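Local structure of aminotransferase class-III (Ochrobactrum anthropi, 5GHF) at residues Gly56-Gly61 with Ala424-Leu429; Ala105-Ser110 with Asp277-Ile282; Phe264-Asn269 with Gly378-Val383; Arg352-Tyr357 with Ile431-Val436. The protein probably catalyses pyridoxal-phosphate-dependent transfer of an amino group between amines or amino acids such as L-alanine and keto acceptors, as an omega-transaminase. All coordinates share one frame; numbering follows the deposited sequence.

Contact 1. Residues Gly56-Gly61 with Ala424-Leu429; sequences GLWSVG and AFCPPL
Trp-58 packs on Ala-424 and Cys-426 in a buried, mainly apolar contact of a class-III aminotransferase, a PLP enzyme of fold type I, between the end of the short helix 55-58 with the loop after it and the chain leaving strand 422-425. The touching parts run in nearly the same direction, their end-to-end lines 14° apart. The six-membered ring of the indole does the work: CH2 of Trp-58 lies 3.7 Å from CB of Ala-424, and CE3 of Trp-58 lies 3.6 Å from CB of Cys-426, the Ala-424 methyl and the Cys-426 methylene both approaching the ring obliquely. SG of Cys-426 adds a sulfur-aromatic contact at the edge of this ring, 5.1 Å from its centroid. The thiol is put there by a first torsion that sets SG opposite the backbone N (chi1 -175°). The side chain of Trp-58 is about 5 Å from the bound PMP, and O of Leu-57 accepts a hydrogen bond from Lys-287 NZ, so this segment borders the cofactor pocket. Phe-82 of the second subunit packs on Ser-59 and Val-60, which places the same segment at the dimer interface. Val-60 centres an inverse gamma turn, and its carbonyl O meets CB of Pro-428. Gly-61 then comes close to the other backbone, where a side chain would be tight against CD1 of Leu-429. O of Gly-61 takes a weak, strongly bent hydrogen bond from N of Leu-429 (2.9 Å, 122° at the hydrogen), while CB of Leu-429 sits 3.3 Å from that same O of Gly-61.

Contact 2. Residues Ala105-Ser110 with Asp277-Ile282; sequences APVPMS and DMKPDI
CA of Val-107 lies 6.5 Å from CA of Lys-279, and CA of Met-109 lies 8.0 Å from CA of Asp-281, so the two loops lie side by side and meet through side chains. Each loop leads into a strand of the same mixed sheet, 105-110 into 111-115 and 277-282 into 282-285. Val-107 touches the other loop with both its branches. CG2 reaches the carbonyl O of Pro-280 at 3.5 Å, while CG1 rests against the aliphatic part of Lys-279, 4.0 Å from its CD. CG1 of Val-107 also lies 4.4 Å from CD of the Pro-280 ring. Met-109 arrives at the other end: its chain bends at the second torsion (chi2 -74°) and then runs extended, which carries the terminal methyl CE to 3.8 Å from O of Pro-280 and an equal distance from O of Asp-281. The carboxylate of Asp-281 serves other parts of the fold, accepting from N of Leu-255 and pairing with Arg-304. Gln-245 binds the backbone of Asp-277 and Lys-279. Between the two loops, then, the contact is van der Waals packing of methyl and methylene groups on carbonyl oxygens and a proline ring, an association that depends on fit more than on directed bonds.

Contact 3. Residues Phe264-Asn269 with Gly378-Val383; sequences FGRTGN and GLIAGV
Arg-266 and Leu-379 cross obliquely, and the guanidinium group of the arginine turns its edge to the carbonyl of the leucine. NH1 of Arg-266 donates to O of Leu-379 at 2.9 Å; the oxygen lies near the guanidinium plane, but the donor stands above the carbonyl plane. The arginine reaches this position by folding back at its second and third torsions (chi2 50°, chi3 59°). The bend brings CD of Arg-266 to 4.0 Å from CB of Ile-380, whose side chain it meets at about a right angle, while CG of Leu-379 packs 3.5 Å from NH1 of Arg-266. The backbone answers in the reverse sense: N of Leu-379 donates to O of Arg-266 at 2.9 Å, fairly straight (159°). Arg-266 is thus tied to Leu-379 by both its main chain and its side chain. Gly-265 to Gly-268 form a type I beta turn, against which CA of Gly-378 lies 3.7 Å from C of Thr-267; a CB on this glycine would clash with the turn. NH1 of Arg-266 also donates to O of Pro-427, and NH2 to OE1 of Gln-288. A leucine in place of Arg-266 would probably leave O of Leu-379 and O of Pro-427 without this donor and Gln-288 without its NH2 partner, the main-chain bond alone remaining between turn and strand. Ile-380 opens strand 380-385 and touches Trp-58 of helix 55-58, whereas Leu-379 packs on Ala-351 of helix 347-363, so the turn meets the start of this inner strand.

Contact 4. Residues Arg352-Tyr357 with Ile431-Val436; sequences RDRGTY and INDQQV
OD1 of Asp-433 receives NE of Arg-354 at 2.7 Å, the shorter arm of a salt bridge that joins helix 347-363 to the first turn of helix 433-455. NE approaches from above the carboxylate plane, although OD1 lies near the guanidinium plane, the two flat groups being 70° apart. NH1 of Arg-354 reaches OD2 of Asp-433 in a weak second bond at 3.3 Å, and a water bridges the same two atoms. Bends at the second and third torsions (chi2 -48°, chi3 35°) curl the arginine so that its CG touches O of Ile-431 (3.3 Å); NH2 is held by Asn-350. With the arginine replaced by an alanine, the Asp-433 carboxylate would probably lose its cationic mate and a gap would be likely to open beside O of Ile-431. The second helix starts with a capping box: Gln-435 N donates to OD1 of Asn-432 at 2.9 Å, and Asn-432 N returns a bond to OE1 of Gln-435. One helical turn beyond Arg-354, Tyr-357 lies beside Asp-433 and Val-436, its hydroxyl bonded to Arg-361. Its ring carbon CD2 rests 3.7 Å from CG1 of Val-436, and CE2 of Tyr-357 is 3.5 Å from O of Asp-433.

In the fold
Contacts 1, 3 and 4 form a continuous group, while contact 2 stands apart on the other seven-stranded sheet, its centre 24 Å from that of contact 1. Contacts 1 and 3 have centres 9 Å apart and share a sheet through the neighbouring strands 422-425 and 380-385, whose Phe-425 O and Ala-381 N probably bond. Contact 4, 11 Å from contact 3 between centres, joins it where Arg-352 NH1 meets Gly-268 O. Along the chain, residues 56-61 come first and 431-436 last; both pairings of contacts 2 and 3 fall between the two segments of contact 1. Sequence-distant segments are thereby drawn together from the cofactor-side loop to the C-terminal helix.

Contact 1. Residues Gly56-Gly61 with Ala424-Leu429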
loop_
_atom_site.group_PDB
_atom_site.type_symbol
_atom_site.label_atom_id
_atom_site.label_comp_id
_atom_site.label_asym_id
_atom_site.label_seq_id
_atom_site.Cartn_x
_atom_site.Cartn_y
_atom_site.Cartn_z
ATOM N N GLY A 56 -7.829 -5.293 16.561
ATOM C CA GLY A 56 -6.897 -5.713 15.501
ATOM C C GLY A 56 -5.760 -4.734 15.479
ATOM O O GLY A 56 -4.883 -4.785 16.332
ATOM N N LEU A 57 -5.796 -3.813 14.551
ATOM C CA LEU A 57 -4.805 -2.748 14.557
ATOM C C LEU A 57 -5.536 -1.415 14.601
ATOM O O LEU A 57 -5.489 -0.617 13.670
ATOM C CB LEU A 57 -3.896 -2.792 13.321
ATOM C CG LEU A 57 -2.826 -3.875 13.280
ATOM C CD1 LEU A 57 -2.059 -3.831 11.959
ATOM C CD2 LEU A 57 -1.863 -3.743 14.433
ATOM N N TRP A 58 -6.190 -1.173 15.749
ATOM C CA TRP A 58 -6.898 0.049 15.996
ATOM C C TRP A 58 -8.038 0.279 15.005
ATOM O O TRP A 58 -8.473 1.454 14.849
ATOM C CB TRP A 58 -5.941 1.309 15.861
ATOM C CG TRP A 58 -4.528 1.205 16.389
ATOM C CD1 TRP A 58 -3.437 0.715 15.713
ATOM C CD2 TRP A 58 -4.034 1.661 17.642
ATOM N NE1 TRP A 58 -2.315 0.836 16.468
ATOM C CE2 TRP A 58 -2.632 1.395 17.664
ATOM C CE3 TRP A 58 -4.620 2.246 18.764
ATOM C CZ2 TRP A 58 -1.838 1.677 18.765
ATOM C CZ3 TRP A 58 -3.849 2.532 19.828
ATOM C CH2 TRP A 58 -2.460 2.268 19.846
ATOM N N SER A 59 -8.580 -0.784 14.396
ATOM C CA SER A 59 -9.321 -0.621 13.184
ATOM C C SER A 59 -10.678 -1.334 13.032
ATOM O O SER A 59 -11.524 -0.815 12.321
ATOM C CB SER A 59 -8.401 -1.037 12.021
ATOM O OG SER A 59 -8.017 -2.424 12.206
ATOM N N VAL A 60 -10.932 -2.400 13.753
ATOM C CA VAL A 60 -12.103 -3.241 13.483
ATOM C C VAL A 60 -13.233 -2.728 14.306
ATOM O O VAL A 60 -13.637 -3.347 15.337
ATOM C CB VAL A 60 -11.794 -4.759 13.721
ATOM C CG1 VAL A 60 -13.011 -5.597 13.317
ATOM C CG2 VAL A 60 -10.584 -5.190 12.888
ATOM N N GLY A 61 -13.739 -1.562 13.910
ATOM C CA GLY A 61 -14.706 -0.817 14.677
ATOM C C GLY A 61 -16.030 -1.586 14.951
ATOM O O GLY A 61 -16.578 -1.522 16.069
ATOM N N ALA A 424 -1.692 -0.434 25.257
ATOM C CA ALA A 424 -2.808 0.317 24.619
ATOM C C ALA A 424 -4.124 -0.426 24.691
ATOM O O ALA A 424 -4.171 -1.642 24.767
ATOM C CB ALA A 424 -2.465 0.582 23.146
ATOM N N PHE A 425 -5.216 0.343 24.737
ATOM C CA PHE A 425 -6.565 -0.114 24.709
ATOM C C PHE A 425 -7.303 0.732 23.676
ATOM O O PHE A 425 -7.263 1.958 23.704
ATOM C CB PHE A 425 -7.166 0.034 26.079
ATOM C CG PHE A 425 -6.449 -0.820 27.045
ATOM C CD1 PHE A 425 -6.788 -2.175 27.154
ATOM C CD2 PHE A 425 -5.323 -0.324 27.715
ATOM C CE1 PHE A 425 -6.057 -3.004 27.944
ATOM C CE2 PHE A 425 -4.587 -1.166 28.527
ATOM C CZ PHE A 425 -4.958 -2.505 28.641
ATOM N N CYS A 426 -7.872 0.062 22.701
ATOM C CA CYS A 426 -8.586 0.662 21.597
ATOM C C CYS A 426 -9.642 -0.393 21.097
ATOM O O CYS A 426 -9.564 -0.886 19.970
ATOM C CB CYS A 426 -7.591 1.029 20.468
ATOM S SG CYS A 426 -8.346 1.908 19.088
ATOM N N PRO A 427 -10.629 -0.702 21.957
ATOM C CA PRO A 427 -11.559 -1.788 21.629
ATOM C C PRO A 427 -12.616 -1.444 20.612
ATOM O O PRO A 427 -12.837 -0.254 20.302
ATOM C CB PRO A 427 -12.184 -2.118 22.999
ATOM C CG PRO A 427 -12.146 -0.828 23.709
ATOM C CD PRO A 427 -10.813 -0.251 23.361
ATOM N N PRO A 428 -13.311 -2.469 20.077
ATOM C CA PRO A 428 -14.331 -2.177 19.089
ATOM C C PRO A 428 -15.406 -1.193 19.591
ATOM O O PRO A 428 -15.715 -1.137 20.778
ATOM C CB PRO A 428 -14.864 -3.548 18.740
ATOM C CG PRO A 428 -13.729 -4.452 19.021
ATOM C CD PRO A 428 -13.143 -3.919 20.262
ATOM N N LEU A 429 -15.909 -0.396 18.671
ATOM C CA LEU A 429 -16.986 0.547 18.908
ATOM C C LEU A 429 -18.267 -0.158 19.405
ATOM O O LEU A 429 -19.020 0.475 20.112
ATOM C CB LEU A 429 -17.317 1.344 17.628
ATOM C CG LEU A 429 -16.170 2.005 16.907
ATOM C CD1 LEU A 429 -16.683 2.572 15.613
ATOM C CD2 LEU A 429 -15.527 3.018 17.826
#

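Contact 2. Residues Ala105-Ser110 with Asp277-Ile282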
loop_
_atom_site.group_PDB
_atom_site.type_symbol
_atom_site.label_atom_id
_atom_site.label_comp_id
_atom_site.label_asym_id
_atom_site.label_seq_id
_atom_site.Cartn_x
_atom_site.Cartn_y
_atom_site.Cartn_z
ATOM N N ALA A 105 -17.439 15.540 6.778
ATOM C CA ALA A 105 -16.168 16.093 7.200
ATOM C C ALA A 105 -16.414 17.054 8.376
ATOM O O ALA A 105 -17.419 17.773 8.367
ATOM C CB ALA A 105 -15.506 16.821 6.028
ATOM N N PRO A 106 -15.507 17.112 9.330
ATOM C CA PRO A 106 -15.691 18.027 10.469
ATOM C C PRO A 106 -15.484 19.537 10.171
ATOM O O PRO A 106 -15.775 20.325 11.020
ATOM C CB PRO A 106 -14.632 17.558 11.439
ATOM C CG PRO A 106 -13.520 17.096 10.560
ATOM C CD PRO A 106 -14.227 16.418 9.405
ATOM N N VAL A 107 -14.912 19.876 9.013
ATOM C CA VAL A 107 -14.755 21.201 8.503
ATOM C C VAL A 107 -15.068 21.095 7.010
ATOM O O VAL A 107 -15.118 19.994 6.485
ATOM C CB VAL A 107 -13.352 21.782 8.698
ATOM C CG1 VAL A 107 -12.974 21.790 10.143
ATOM C CG2 VAL A 107 -12.312 21.021 7.929
ATOM N N PRO A 108 -15.345 22.243 6.328
ATOM C CA PRO A 108 -15.736 22.163 4.945
ATOM C C PRO A 108 -14.621 21.529 4.098
ATOM O O PRO A 108 -13.467 21.904 4.280
ATOM C CB PRO A 108 -15.926 23.629 4.538
ATOM C CG PRO A 108 -16.343 24.288 5.851
ATOM C CD PRO A 108 -15.568 23.590 6.919
ATOM N N MET A 109 -14.979 20.583 3.227
ATOM C CA MET A 109 -14.034 19.937 2.357
ATOM C C MET A 109 -14.593 19.935 0.968
ATOM O O MET A 109 -15.802 20.173 0.786
ATOM C CB MET A 109 -13.749 18.511 2.818
ATOM C CG MET A 109 -12.910 18.488 4.041
ATOM S SD MET A 109 -11.162 18.914 3.717
ATOM C CE MET A 109 -10.510 18.835 5.339
ATOM N N SER A 110 -13.730 19.785 -0.013
ATOM C CA SER A 110 -14.132 19.903 -1.386
ATOM C C SER A 110 -14.059 18.566 -2.147
ATOM O O SER A 110 -14.919 18.315 -3.012
ATOM C CB SER A 110 -13.272 20.993 -2.044
ATOM O OG SER A 110 -13.372 20.927 -3.460
ATOM N N ASP A 277 -10.689 20.393 18.516
ATOM C CA ASP A 277 -10.895 21.679 17.849
ATOM C C ASP A 277 -9.758 22.039 16.842
ATOM O O ASP A 277 -9.177 23.136 16.877
ATOM C CB ASP A 277 -11.118 22.833 18.837
ATOM C CG ASP A 277 -11.807 24.037 18.151
ATOM O OD1 ASP A 277 -12.657 23.858 17.206
ATOM O OD2 ASP A 277 -11.463 25.170 18.508
ATOM N N MET A 278 -9.478 21.105 15.967
ATOM C CA MET A 278 -8.556 21.301 14.865
ATOM C C MET A 278 -9.327 21.647 13.632
ATOM O O MET A 278 -10.419 21.118 13.399
ATOM C CB MET A 278 -7.772 20.044 14.646
ATOM C CG MET A 278 -6.925 19.679 15.806
ATOM S SD MET A 278 -6.354 17.947 15.828
ATOM C CE MET A 278 -5.367 17.972 14.312
ATOM N N LYS A 279 -8.723 22.500 12.783
ATOM C CA LYS A 279 -9.323 22.942 11.549
ATOM C C LYS A 279 -8.350 22.587 10.427
ATOM O O LYS A 279 -7.718 23.441 9.879
ATOM C CB LYS A 279 -9.587 24.463 11.550
ATOM C CG LYS A 279 -10.377 25.018 12.717
ATOM C CD LYS A 279 -11.843 24.742 12.544
ATOM C CE LYS A 279 -12.681 24.957 13.802
ATOM N NZ LYS A 279 -12.427 26.279 14.444
ATOM N N PRO A 280 -8.227 21.298 10.092
ATOM C CA PRO A 280 -7.280 20.931 9.067
ATOM C C PRO A 280 -7.661 21.392 7.662
ATOM O O PRO A 280 -8.855 21.576 7.373
ATOM C CB PRO A 280 -7.293 19.427 9.109
ATOM C CG PRO A 280 -8.683 19.076 9.617
ATOM C CD PRO A 280 -8.973 20.138 10.633
ATOM N N ASP A 281 -6.647 21.471 6.814
ATOM C CA ASP A 281 -6.846 21.654 5.377
ATOM C C ASP A 281 -6.972 20.340 4.600
ATOM O O ASP A 281 -7.589 20.297 3.497
ATOM C CB ASP A 281 -5.690 22.434 4.805
ATOM C CG ASP A 281 -5.546 23.795 5.450
ATOM O OD1 ASP A 281 -6.371 24.719 5.110
ATOM O OD2 ASP A 281 -4.609 23.892 6.337
ATOM N N ILE A 282 -6.431 19.298 5.191
ATOM C CA ILE A 282 -6.313 17.952 4.614
ATOM C C ILE A 282 -6.593 16.964 5.714
ATOM O O ILE A 282 -6.050 17.103 6.798
ATOM C CB ILE A 282 -4.917 17.668 4.007
ATOM C CG1 ILE A 282 -4.622 18.687 2.908
ATOM C CG2 ILE A 282 -4.853 16.272 3.415
ATOM C CD1 ILE A 282 -3.181 18.637 2.371
#

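Contact 3. Residues Phe264-Asn269 with Gly378-Val383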
loop_
_atom_site.group_PDB
_atom_site.type_symbol
_atom_site.label_atom_id
_atom_site.label_comp_id
_atom_site.label_asym_id
_atom_site.label_seq_id
_atom_site.Cartn_x
_atom_site.Cartn_y
_atom_site.Cartn_z
ATOM N N PHE A 264 -13.989 8.217 12.805
ATOM C CA PHE A 264 -15.185 7.399 12.920
ATOM C C PHE A 264 -15.454 6.933 14.324
ATOM O O PHE A 264 -15.811 5.801 14.527
ATOM C CB PHE A 264 -15.206 6.277 11.871
ATOM C CG PHE A 264 -14.913 6.779 10.495
ATOM C CD1 PHE A 264 -15.845 7.556 9.831
ATOM C CD2 PHE A 264 -13.665 6.659 9.937
ATOM C CE1 PHE A 264 -15.563 8.087 8.569
ATOM C CE2 PHE A 264 -13.352 7.211 8.684
ATOM C CZ PHE A 264 -14.313 7.910 8.004
ATOM N N GLY A 265 -15.318 7.832 15.287
ATOM C CA GLY A 265 -15.886 7.617 16.608
ATOM C C GLY A 265 -14.940 7.252 17.731
ATOM O O GLY A 265 -15.349 7.170 18.862
ATOM N N ARG A 266 -13.649 7.132 17.434
ATOM C CA ARG A 266 -12.681 6.668 18.377
ATOM C C ARG A 266 -12.495 7.578 19.582
ATOM O O ARG A 266 -12.230 7.079 20.681
ATOM C CB ARG A 266 -11.338 6.444 17.653
ATOM C CG ARG A 266 -10.253 5.831 18.476
ATOM C CD ARG A 266 -10.607 4.607 19.220
ATOM N NE ARG A 266 -11.063 3.505 18.367
ATOM C CZ ARG A 266 -11.560 2.388 18.866
ATOM N NH1 ARG A 266 -11.692 2.228 20.196
ATOM N NH2 ARG A 266 -11.893 1.431 18.059
ATOM N N THR A 267 -12.597 8.891 19.383
ATOM C CA THR A 267 -12.204 9.838 20.456
ATOM C C THR A 267 -13.382 10.483 21.177
ATOM O O THR A 267 -13.171 11.405 21.938
ATOM C CB THR A 267 -11.281 10.971 19.987
ATOM O OG1 THR A 267 -11.984 11.781 19.060
ATOM C CG2 THR A 267 -10.011 10.394 19.333
ATOM N N GLY A 268 -14.567 9.940 20.993
ATOM C CA GLY A 268 -15.805 10.479 21.579
ATOM C C GLY A 268 -16.609 11.377 20.663
ATOM O O GLY A 268 -17.682 11.827 21.047
ATOM N N ASN A 269 -16.058 11.692 19.485
ATOM C CA ASN A 269 -16.753 12.420 18.451
ATOM C C ASN A 269 -16.425 11.703 17.163
ATOM O O ASN A 269 -15.516 10.787 17.135
ATOM C CB ASN A 269 -16.292 13.882 18.358
ATOM C CG ASN A 269 -16.713 14.691 19.570
ATOM O OD1 ASN A 269 -17.871 15.002 19.706
ATOM N ND2 ASN A 269 -15.777 14.999 20.454
ATOM N N GLY A 378 -12.046 9.413 25.041
ATOM C CA GLY A 378 -12.967 8.595 24.308
ATOM C C GLY A 378 -12.693 7.116 24.526
ATOM O O GLY A 378 -12.596 6.643 25.674
ATOM N N LEU A 379 -12.568 6.348 23.425
ATOM C CA LEU A 379 -12.381 4.922 23.513
ATOM C C LEU A 379 -10.940 4.509 23.173
ATOM O O LEU A 379 -10.703 3.401 22.663
ATOM C CB LEU A 379 -13.418 4.207 22.672
ATOM C CG LEU A 379 -13.805 2.761 22.998
ATOM C CD1 LEU A 379 -14.242 2.520 24.451
ATOM C CD2 LEU A 379 -14.808 2.212 21.992
ATOM N N ILE A 380 -9.963 5.324 23.527
ATOM C CA ILE A 380 -8.541 4.961 23.298
ATOM C C ILE A 380 -7.804 5.357 24.530
ATOM O O ILE A 380 -8.020 6.438 25.071
ATOM C CB ILE A 380 -7.969 5.610 21.990
ATOM C CG1 ILE A 380 -6.606 5.077 21.650
ATOM C CG2 ILE A 380 -7.903 7.132 22.085
ATOM C CD1 ILE A 380 -6.171 5.460 20.233
ATOM N N ALA A 381 -6.894 4.521 24.960
ATOM C CA ALA A 381 -6.141 4.773 26.146
ATOM C C ALA A 381 -4.836 4.077 26.176
ATOM O O ALA A 381 -4.651 3.078 25.494
ATOM C CB ALA A 381 -6.933 4.428 27.429
ATOM N N GLY A 382 -3.958 4.599 27.017
ATOM C CA GLY A 382 -2.593 4.032 27.253
ATOM C C GLY A 382 -2.292 3.975 28.739
ATOM O O GLY A 382 -2.587 4.894 29.446
ATOM N N VAL A 383 -1.749 2.871 29.218
ATOM C CA VAL A 383 -1.343 2.710 30.592
ATOM C C VAL A 383 0.163 2.459 30.551
ATOM O O VAL A 383 0.600 1.432 30.079
ATOM C CB VAL A 383 -2.093 1.561 31.264
ATOM C CG1 VAL A 383 -1.599 1.367 32.671
ATOM C CG2 VAL A 383 -3.571 1.879 31.283
#

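Contact 4. Residues Arg352-Tyr357 with Ile431-Val436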
loop_
_atom_site.group_PDB
_atom_site.type_symbol
_atom_site.label_atom_id
_atom_site.label_comp_id
_atom_site.label_asym_id
_atom_site.label_seq_id
_atom_site.Cartn_x
_atom_site.Cartn_y
_atom_site.Cartn_z
ATOM N N ARG A 352 -18.491 6.772 22.687
ATOM C CA ARG A 352 -18.394 7.871 23.644
ATOM C C ARG A 352 -18.793 7.468 25.061
ATOM O O ARG A 352 -18.068 7.806 25.997
ATOM C CB ARG A 352 -19.266 9.040 23.205
ATOM C CG ARG A 352 -19.286 10.245 24.130
ATOM C CD ARG A 352 -20.190 11.304 23.505
ATOM N NE ARG A 352 -20.205 12.526 24.315
ATOM C CZ ARG A 352 -19.471 13.653 24.116
ATOM N NH1 ARG A 352 -18.598 13.807 23.107
ATOM N NH2 ARG A 352 -19.632 14.676 24.964
ATOM N N ASP A 353 -19.912 6.756 25.210
ATOM C CA ASP A 353 -20.365 6.377 26.569
ATOM C C ASP A 353 -19.578 5.224 27.184
ATOM O O ASP A 353 -19.183 5.282 28.369
ATOM C CB ASP A 353 -21.815 6.097 26.582
ATOM C CG ASP A 353 -22.645 7.305 26.242
ATOM O OD1 ASP A 353 -22.156 8.476 26.256
ATOM O OD2 ASP A 353 -23.797 7.068 25.887
ATOM N N ARG A 354 -19.252 4.188 26.401
ATOM C CA ARG A 354 -18.376 3.172 26.949
ATOM C C ARG A 354 -16.951 3.769 27.196
ATOM O O ARG A 354 -16.269 3.325 28.075
ATOM C CB ARG A 354 -18.213 1.950 26.117
ATOM C CG ARG A 354 -19.427 1.367 25.510
ATOM C CD ARG A 354 -20.708 1.068 26.091
ATOM N NE ARG A 354 -21.306 1.854 27.097
ATOM C CZ ARG A 354 -22.464 2.482 27.030
ATOM N NH1 ARG A 354 -22.886 3.062 28.136
ATOM N NH2 ARG A 354 -23.171 2.628 25.882
ATOM N N GLY A 355 -16.550 4.748 26.374
ATOM C CA GLY A 355 -15.284 5.429 26.513
ATOM C C GLY A 355 -15.200 6.178 27.850
ATOM O O GLY A 355 -14.217 6.066 28.601
ATOM N N THR A 356 -16.245 6.907 28.167
ATOM C CA THR A 356 -16.308 7.561 29.467
ATOM C C THR A 356 -16.096 6.537 30.577
ATOM O O THR A 356 -15.301 6.740 31.481
ATOM C CB THR A 356 -17.646 8.267 29.632
ATOM O OG1 THR A 356 -17.679 9.302 28.669
ATOM C CG2 THR A 356 -17.809 8.894 31.062
ATOM N N TYR A 357 -16.771 5.398 30.495
ATOM C CA TYR A 357 -16.620 4.401 31.533
ATOM C C TYR A 357 -15.199 3.745 31.551
ATOM O O TYR A 357 -14.602 3.508 32.614
ATOM C CB TYR A 357 -17.740 3.374 31.370
ATOM C CG TYR A 357 -17.696 2.262 32.344
ATOM C CD1 TYR A 357 -17.923 2.500 33.727
ATOM C CD2 TYR A 357 -17.458 0.986 31.932
ATOM C CE1 TYR A 357 -17.851 1.492 34.662
ATOM C CE2 TYR A 357 -17.425 -0.049 32.860
ATOM C CZ TYR A 357 -17.628 0.202 34.222
ATOM O OH TYR A 357 -17.532 -0.876 35.092
ATOM N N ILE A 431 -18.361 -2.438 21.766
ATOM C CA ILE A 431 -18.159 -2.986 23.095
ATOM C C ILE A 431 -19.232 -2.463 24.048
ATOM O O ILE A 431 -19.758 -1.415 23.833
ATOM C CB ILE A 431 -16.723 -2.736 23.614
ATOM C CG1 ILE A 431 -16.382 -3.664 24.783
ATOM C CG2 ILE A 431 -16.448 -1.290 23.880
ATOM C CD1 ILE A 431 -14.943 -3.555 25.223
ATOM N N ASN A 432 -19.555 -3.233 25.074
ATOM C CA ASN A 432 -20.523 -2.767 26.082
ATOM C C ASN A 432 -19.826 -2.596 27.437
ATOM O O ASN A 432 -18.646 -2.985 27.593
ATOM C CB ASN A 432 -21.732 -3.730 26.168
ATOM C CG ASN A 432 -21.365 -5.159 26.628
ATOM O OD1 ASN A 432 -20.612 -5.357 27.576
ATOM N ND2 ASN A 432 -22.028 -6.155 26.023
ATOM N N ASP A 433 -20.519 -2.045 28.413
ATOM C CA ASP A 433 -19.870 -1.738 29.713
ATOM C C ASP A 433 -19.389 -2.985 30.422
ATOM O O ASP A 433 -18.364 -2.967 31.113
ATOM C CB ASP A 433 -20.787 -0.924 30.626
ATOM C CG ASP A 433 -20.863 0.561 30.212
ATOM O OD1 ASP A 433 -20.015 1.043 29.374
ATOM O OD2 ASP A 433 -21.760 1.267 30.728
ATOM N N GLN A 434 -20.149 -4.067 30.342
ATOM C CA GLN A 434 -19.716 -5.300 31.009
ATOM C C GLN A 434 -18.372 -5.841 30.451
ATOM O O GLN A 434 -17.536 -6.321 31.184
ATOM C CB GLN A 434 -20.803 -6.408 30.904
ATOM C CG GLN A 434 -20.297 -7.751 31.426
ATOM C CD GLN A 434 -19.874 -7.813 32.924
ATOM O OE1 GLN A 434 -20.751 -8.060 33.794
ATOM N NE2 GLN A 434 -18.526 -7.691 33.250
ATOM N N GLN A 435 -18.209 -5.742 29.129
ATOM C CA GLN A 435 -16.961 -6.138 28.492
ATOM C C GLN A 435 -15.832 -5.184 28.865
ATOM O O GLN A 435 -14.692 -5.625 29.034
ATOM C CB GLN A 435 -17.162 -6.241 26.998
ATOM C CG GLN A 435 -18.133 -7.363 26.599
ATOM C CD GLN A 435 -18.599 -7.288 25.151
ATOM O OE1 GLN A 435 -18.837 -6.243 24.626
ATOM N NE2 GLN A 435 -18.780 -8.449 24.511
ATOM N N VAL A 436 -16.109 -3.888 28.938
ATOM C CA VAL A 436 -15.115 -2.944 29.392
ATOM C C VAL A 436 -14.609 -3.320 30.795
ATOM O O VAL A 436 -13.392 -3.351 31.075
ATOM C CB VAL A 436 -15.621 -1.505 29.356
ATOM C CG1 VAL A 436 -14.675 -0.569 30.128
ATOM C CG2 VAL A 436 -15.652 -1.065 27.898
HETATM O O HOH W 1 -21.303 3.905 30.837
#